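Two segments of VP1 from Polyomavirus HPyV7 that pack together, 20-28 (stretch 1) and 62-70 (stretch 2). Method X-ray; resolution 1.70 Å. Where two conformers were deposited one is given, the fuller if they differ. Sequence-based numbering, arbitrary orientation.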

ATOM      1  N   GLN B  20     -23.129  -8.884  30.363  1.00 20.55           N
ATOM      2  CA  GLN B  20     -22.266  -8.222  29.388  1.00 20.28           C
ATOM      3  C   GLN B  20     -21.625  -7.025  30.051  1.00 21.09           C
ATOM      4  O   GLN B  20     -22.231  -6.424  30.926  1.00 22.07           O
ATOM      5  CB  GLN B  20     -23.075  -7.780  28.177  1.00 24.84           C
ATOM      6  CG  GLN B  20     -23.714  -8.930  27.424  1.00 26.15           C
ATOM      7  CD  GLN B  20     -24.611  -8.457  26.302  1.00 30.89           C
ATOM      8  OE1 GLN B  20     -24.212  -8.442  25.137  1.00 31.62           O
ATOM      9  NE2 GLN B  20     -25.810  -8.033  26.649  1.00 31.63           N
ATOM     10  N   TYR B  21     -20.377  -6.706  29.695  1.00 19.16           N
ATOM     11  CA  TYR B  21     -19.684  -5.580  30.308  1.00 18.85           C
ATOM     12  C   TYR B  21     -18.652  -5.095  29.320  1.00 20.16           C
ATOM     13  O   TYR B  21     -18.039  -5.889  28.626  1.00 20.04           O
ATOM     14  CB  TYR B  21     -18.989  -5.990  31.608  1.00 21.00           C
ATOM     15  CG  TYR B  21     -18.157  -4.914  32.296  1.00 22.15           C
ATOM     16  CD1 TYR B  21     -18.747  -3.905  33.014  1.00 28.84           C
ATOM     17  CD2 TYR B  21     -16.766  -4.929  32.219  1.00 24.19           C
ATOM     18  CE1 TYR B  21     -17.981  -2.933  33.646  1.00 24.77           C
ATOM     19  CE2 TYR B  21     -16.001  -3.984  32.858  1.00 26.80           C
ATOM     20  CZ  TYR B  21     -16.611  -2.976  33.558  1.00 28.33           C
ATOM     21  OH  TYR B  21     -15.831  -2.018  34.176  1.00 31.41           O
ATOM     22  N   LYS B  22     -18.471  -3.790  29.266  1.00 19.79           N
ATOM     23  CA  LYS B  22     -17.420  -3.245  28.449  1.00 19.19           C
ATOM     24  C   LYS B  22     -16.608  -2.296  29.295  1.00 19.96           C
ATOM     25  O   LYS B  22     -17.133  -1.640  30.210  1.00 21.95           O
ATOM     26  CB  LYS B  22     -17.977  -2.575  27.182  1.00 22.55           C
ATOM     27  CG  LYS B  22     -19.132  -1.637  27.380  1.00 30.01           C
ATOM     28  CD  LYS B  22     -19.713  -1.213  26.036  1.00 35.62           C
ATOM     29  CE  LYS B  22     -20.962  -0.378  26.230  1.00 41.25           C
ATOM     30  NZ  LYS B  22     -21.687  -0.143  24.948  1.00 47.61           N
ATOM     31  N   VAL B  23     -15.328  -2.224  29.006  1.00 20.12           N
ATOM     32  CA  VAL B  23     -14.489  -1.297  29.733  1.00 20.92           C
ATOM     33  C   VAL B  23     -13.535  -0.603  28.781  1.00 18.46           C
ATOM     34  O   VAL B  23     -13.180  -1.162  27.753  1.00 15.63           O
ATOM     35  CB  VAL B  23     -13.742  -2.012  30.853  1.00 23.96           C
ATOM     36  CG1 VAL B  23     -12.819  -3.086  30.301  1.00 23.14           C
ATOM     37  CG2 VAL B  23     -13.002  -1.011  31.736  1.00 28.78           C
ATOM     38  N   GLU B  24     -13.144   0.614  29.154  1.00 17.64           N
ATOM     39  CA  GLU B  24     -12.255   1.461  28.323  1.00 17.39           C
ATOM     40  C   GLU B  24     -10.988   1.766  29.111  1.00 18.83           C
ATOM     41  O   GLU B  24     -11.028   1.859  30.340  1.00 19.95           O
ATOM     42  CB  GLU B  24     -12.939   2.780  27.958  1.00 20.43           C
ATOM     43  CG  GLU B  24     -14.097   2.625  26.964  1.00 26.29           C
ATOM     44  CD  GLU B  24     -14.749   3.931  26.499  1.00 29.29           C
ATOM     45  OE1 GLU B  24     -14.319   5.055  26.877  1.00 28.10           O
ATOM     46  OE2 GLU B  24     -15.736   3.822  25.725  1.00 36.11           O
ATOM     47  N   ALA B  25      -9.895   1.982  28.400  1.00 14.54           N
ATOM     48  CA  ALA B  25      -8.668   2.440  29.008  1.00 16.20           C
ATOM     49  C   ALA B  25      -7.834   3.134  27.953  1.00 16.30           C
ATOM     50  O   ALA B  25      -7.948   2.827  26.760  1.00 14.82           O
ATOM     51  CB  ALA B  25      -7.884   1.288  29.600  1.00 18.95           C
ATOM     52  N   VAL B  26      -7.010   4.080  28.403  1.00 14.59           N
ATOM     53  CA  VAL B  26      -5.979   4.632  27.538  1.00 13.11           C
ATOM     54  C   VAL B  26      -4.611   4.352  28.159  1.00 13.92           C
ATOM     55  O   VAL B  26      -4.337   4.817  29.265  1.00 16.64           O
ATOM     56  CB  VAL B  26      -6.133   6.130  27.328  1.00 14.21           C
ATOM     57  CG1 VAL B  26      -5.019   6.638  26.421  1.00 16.22           C
ATOM     58  CG2 VAL B  26      -7.508   6.445  26.761  1.00 15.80           C
ATOM     59  N   LEU B  27      -3.814   3.558  27.461  1.00 11.62           N
ATOM     60  CA  LEU B  27      -2.464   3.190  27.878  1.00 12.48           C
ATOM     61  C   LEU B  27      -1.575   4.309  27.390  1.00 13.79           C
ATOM     62  O   LEU B  27      -1.621   4.693  26.220  1.00 13.95           O
ATOM     63  CB  LEU B  27      -1.976   1.868  27.318  1.00 12.67           C
ATOM     64  CG  LEU B  27      -2.372   0.592  28.081  1.00 13.09           C
ATOM     65  CD1 LEU B  27      -3.894   0.506  28.148  1.00 13.19           C
ATOM     66  CD2 LEU B  27      -1.769  -0.671  27.505  1.00 15.67           C
ATOM     67  N   LEU B  28      -0.768   4.825  28.306  1.00 12.69           N
ATOM     68  CA  LEU B  28       0.093   5.954  28.042  1.00 12.74           C
ATOM     69  C   LEU B  28       1.520   5.478  27.732  1.00 12.01           C
ATOM     70  O   LEU B  28       1.971   4.446  28.259  1.00 12.24           O
ATOM     71  CB  LEU B  28       0.140   6.886  29.256  1.00 13.69           C
ATOM     72  CG  LEU B  28      -1.173   7.431  29.816  1.00 14.69           C
ATOM     73  CD1 LEU B  28      -0.951   8.379  30.980  1.00 18.82           C
ATOM     74  CD2 LEU B  28      -1.985   8.096  28.712  1.00 15.64           C
ATOM     75  N   SER B  62       3.902  -0.531  27.352  1.00 11.40           N
ATOM     76  CA  SER B  62       2.901  -0.031  28.256  1.00 12.20           C
ATOM     77  C   SER B  62       2.023  -1.186  28.644  1.00 11.74           C
ATOM     78  O   SER B  62       1.699  -2.008  27.798  1.00 11.86           O
ATOM     79  CB  SER B  62       2.046   1.018  27.544  1.00 14.18           C
ATOM     80  OG  SER B  62       2.816   2.174  27.197  1.00 15.05           O
ATOM     81  N   VAL B  63       1.604  -1.217  29.905  1.00 11.29           N
ATOM     82  CA  VAL B  63       0.709  -2.266  30.382  1.00 13.68           C
ATOM     83  C   VAL B  63      -0.388  -1.650  31.231  1.00 12.73           C
ATOM     84  O   VAL B  63      -0.171  -0.668  31.955  1.00 14.57           O
ATOM     85  CB  VAL B  63       1.445  -3.358  31.197  1.00 17.28           C
ATOM     86  CG1 VAL B  63       2.427  -4.126  30.319  1.00 19.42           C
ATOM     87  CG2 VAL B  63       2.181  -2.767  32.369  1.00 19.57           C
ATOM     88  N   ALA B  64      -1.548  -2.269  31.182  1.00 13.98           N
ATOM     89  CA  ALA B  64      -2.638  -1.943  32.096  1.00 15.65           C
ATOM     90  C   ALA B  64      -3.308  -3.244  32.481  1.00 15.13           C
ATOM     91  O   ALA B  64      -3.411  -4.142  31.650  1.00 15.53           O
ATOM     92  CB  ALA B  64      -3.635  -0.998  31.467  1.00 16.52           C
ATOM     93  N   VAL B  65      -3.722  -3.333  33.748  1.00 15.20           N
ATOM     94  CA  VAL B  65      -4.495  -4.466  34.236  1.00 15.30           C
ATOM     95  C   VAL B  65      -5.794  -3.890  34.771  1.00 16.99           C
ATOM     96  O   VAL B  65      -5.799  -3.135  35.754  1.00 18.20           O
ATOM     97  CB  VAL B  65      -3.780  -5.273  35.319  1.00 17.34           C
ATOM     98  CG1 VAL B  65      -4.572  -6.537  35.622  1.00 20.04           C
ATOM     99  CG2 VAL B  65      -2.379  -5.659  34.873  1.00 18.07           C
ATOM    100  N   ILE B  66      -6.883  -4.254  34.103  1.00 15.61           N
ATOM    101  CA  ILE B  66      -8.186  -3.650  34.326  1.00 19.83           C
ATOM    102  C   ILE B  66      -9.062  -4.673  35.039  1.00 17.57           C
ATOM    103  O   ILE B  66      -9.329  -5.739  34.502  1.00 16.87           O
ATOM    104  CB  ILE B  66      -8.881  -3.256  32.996  1.00 21.03           C
ATOM    105  CG1 ILE B  66      -7.974  -2.405  32.088  1.00 25.05           C
ATOM    106  CG2 ILE B  66     -10.173  -2.510  33.288  1.00 24.41           C
ATOM    107  CD1 ILE B  66      -7.380  -1.204  32.760  1.00 25.93           C
ATOM    108  N   ASN B  67      -9.512  -4.331  36.235  1.00 18.70           N
ATOM    109  CA  ASN B  67     -10.374  -5.224  36.988  0.70 19.63           C
ATOM    110  C   ASN B  67     -11.795  -5.278  36.369  1.00 20.20           C
ATOM    111  O   ASN B  67     -12.332  -4.285  35.907  1.00 20.69           O
ATOM    112  CB  ASN B  67     -10.408  -4.822  38.458  0.70 22.55           C
ATOM    113  CG  ASN B  67      -9.030  -4.888  39.124  0.70 24.62           C
ATOM    114  OD1 ASN B  67      -8.207  -5.764  38.827  0.70 24.83           O
ATOM    115  ND2 ASN B  67      -8.779  -3.967  40.019  0.70 27.08           N
ATOM    116  N   LEU B  68     -12.383  -6.459  36.357  1.00 17.42           N
ATOM    117  CA  LEU B  68     -13.722  -6.650  35.827  1.00 17.78           C
ATOM    118  C   LEU B  68     -14.653  -6.862  37.013  1.00 17.15           C
ATOM    119  O   LEU B  68     -14.203  -7.180  38.090  1.00 18.28           O
ATOM    120  CB  LEU B  68     -13.748  -7.875  34.912  1.00 17.36           C
ATOM    121  CG  LEU B  68     -12.744  -7.754  33.760  1.00 17.73           C
ATOM    122  CD1 LEU B  68     -12.620  -9.071  33.032  1.00 17.71           C
ATOM    123  CD2 LEU B  68     -13.137  -6.656  32.792  1.00 18.63           C
ATOM    124  N   PRO B  69     -15.968  -6.723  36.807  1.00 17.98           N
ATOM    125  CA  PRO B  69     -16.863  -6.871  37.938  1.00 18.49           C
ATOM    126  C   PRO B  69     -16.868  -8.266  38.542  1.00 18.77           C
ATOM    127  O   PRO B  69     -16.686  -9.238  37.823  1.00 17.70           O
ATOM    128  CB  PRO B  69     -18.235  -6.530  37.350  1.00 20.70           C
ATOM    129  CG  PRO B  69     -17.950  -5.738  36.133  1.00 20.00           C
ATOM    130  CD  PRO B  69     -16.666  -6.288  35.590  1.00 18.11           C
ATOM    131  N   GLU B  70     -17.091  -8.370  39.848  1.00 20.09           N
ATOM    132  CA  GLU B  70     -17.305  -9.677  40.459  1.00 21.58           C
ATOM    133  C   GLU B  70     -18.552 -10.315  39.797  1.00 21.99           C
ATOM    134  O   GLU B  70     -19.531  -9.629  39.504  1.00 21.83           O
ATOM    135  CB  GLU B  70     -17.532  -9.550  41.965  1.00 27.22           C
ATOM    136  CG  GLU B  70     -17.860 -10.866  42.652  1.00 34.52           C
ATOM    137  CD  GLU B  70     -18.186 -10.693  44.114  1.00 45.38           C
ATOM    138  OE1 GLU B  70     -17.688  -9.712  44.712  1.00 58.29           O
ATOM    139  OE2 GLU B  70     -18.942 -11.531  44.661  1.00 56.65           O
TER

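Strands that pack through their side chains, rather than pairing edge to edge, show a simple principle: alternation gives each strand one face for its partner. In VP1 of HPyV7, strands 20-27 and 62-67 run nearly antiparallel, at 157°, with axes 7.6 Å apart at their closest. No backbone-to-backbone hydrogen bond links them; odd residues of the first strand from Tyr21 to Leu27 point toward the second, which answers with Ser62, Ala64 and Ile66.

Ser62 supplies the one hydrogen bond of the contact. Its OG donates to the carbonyl O of Leu28 at 2.6 Å, a short bond that ties the hydroxyl of a buried serine to main chain just past the strand's end. At Val63 the CA-to-CB bond points away. Ala64 points its methyl toward the first strand, where CB packs against Leu27 CD1 at 3.7 Å, an apolar contact. Ile66 spans two partners: its CG2 lies 3.6 Å from Val23 CG2, and its CD1 reaches Ala25 CB at 4.1 Å, the longer side chain meeting the short one.

Beyond the strand, Leu68 starts sideways, yet its CD2 comes within 3.9 Å of Tyr21 CE2. Pro69 then closes the contact with a CH-pi interaction, its CD 3.6 Å from the centroid of the Tyr21 ring and nearly above it, so that the polarized C-H group meets the ring's electron-rich face.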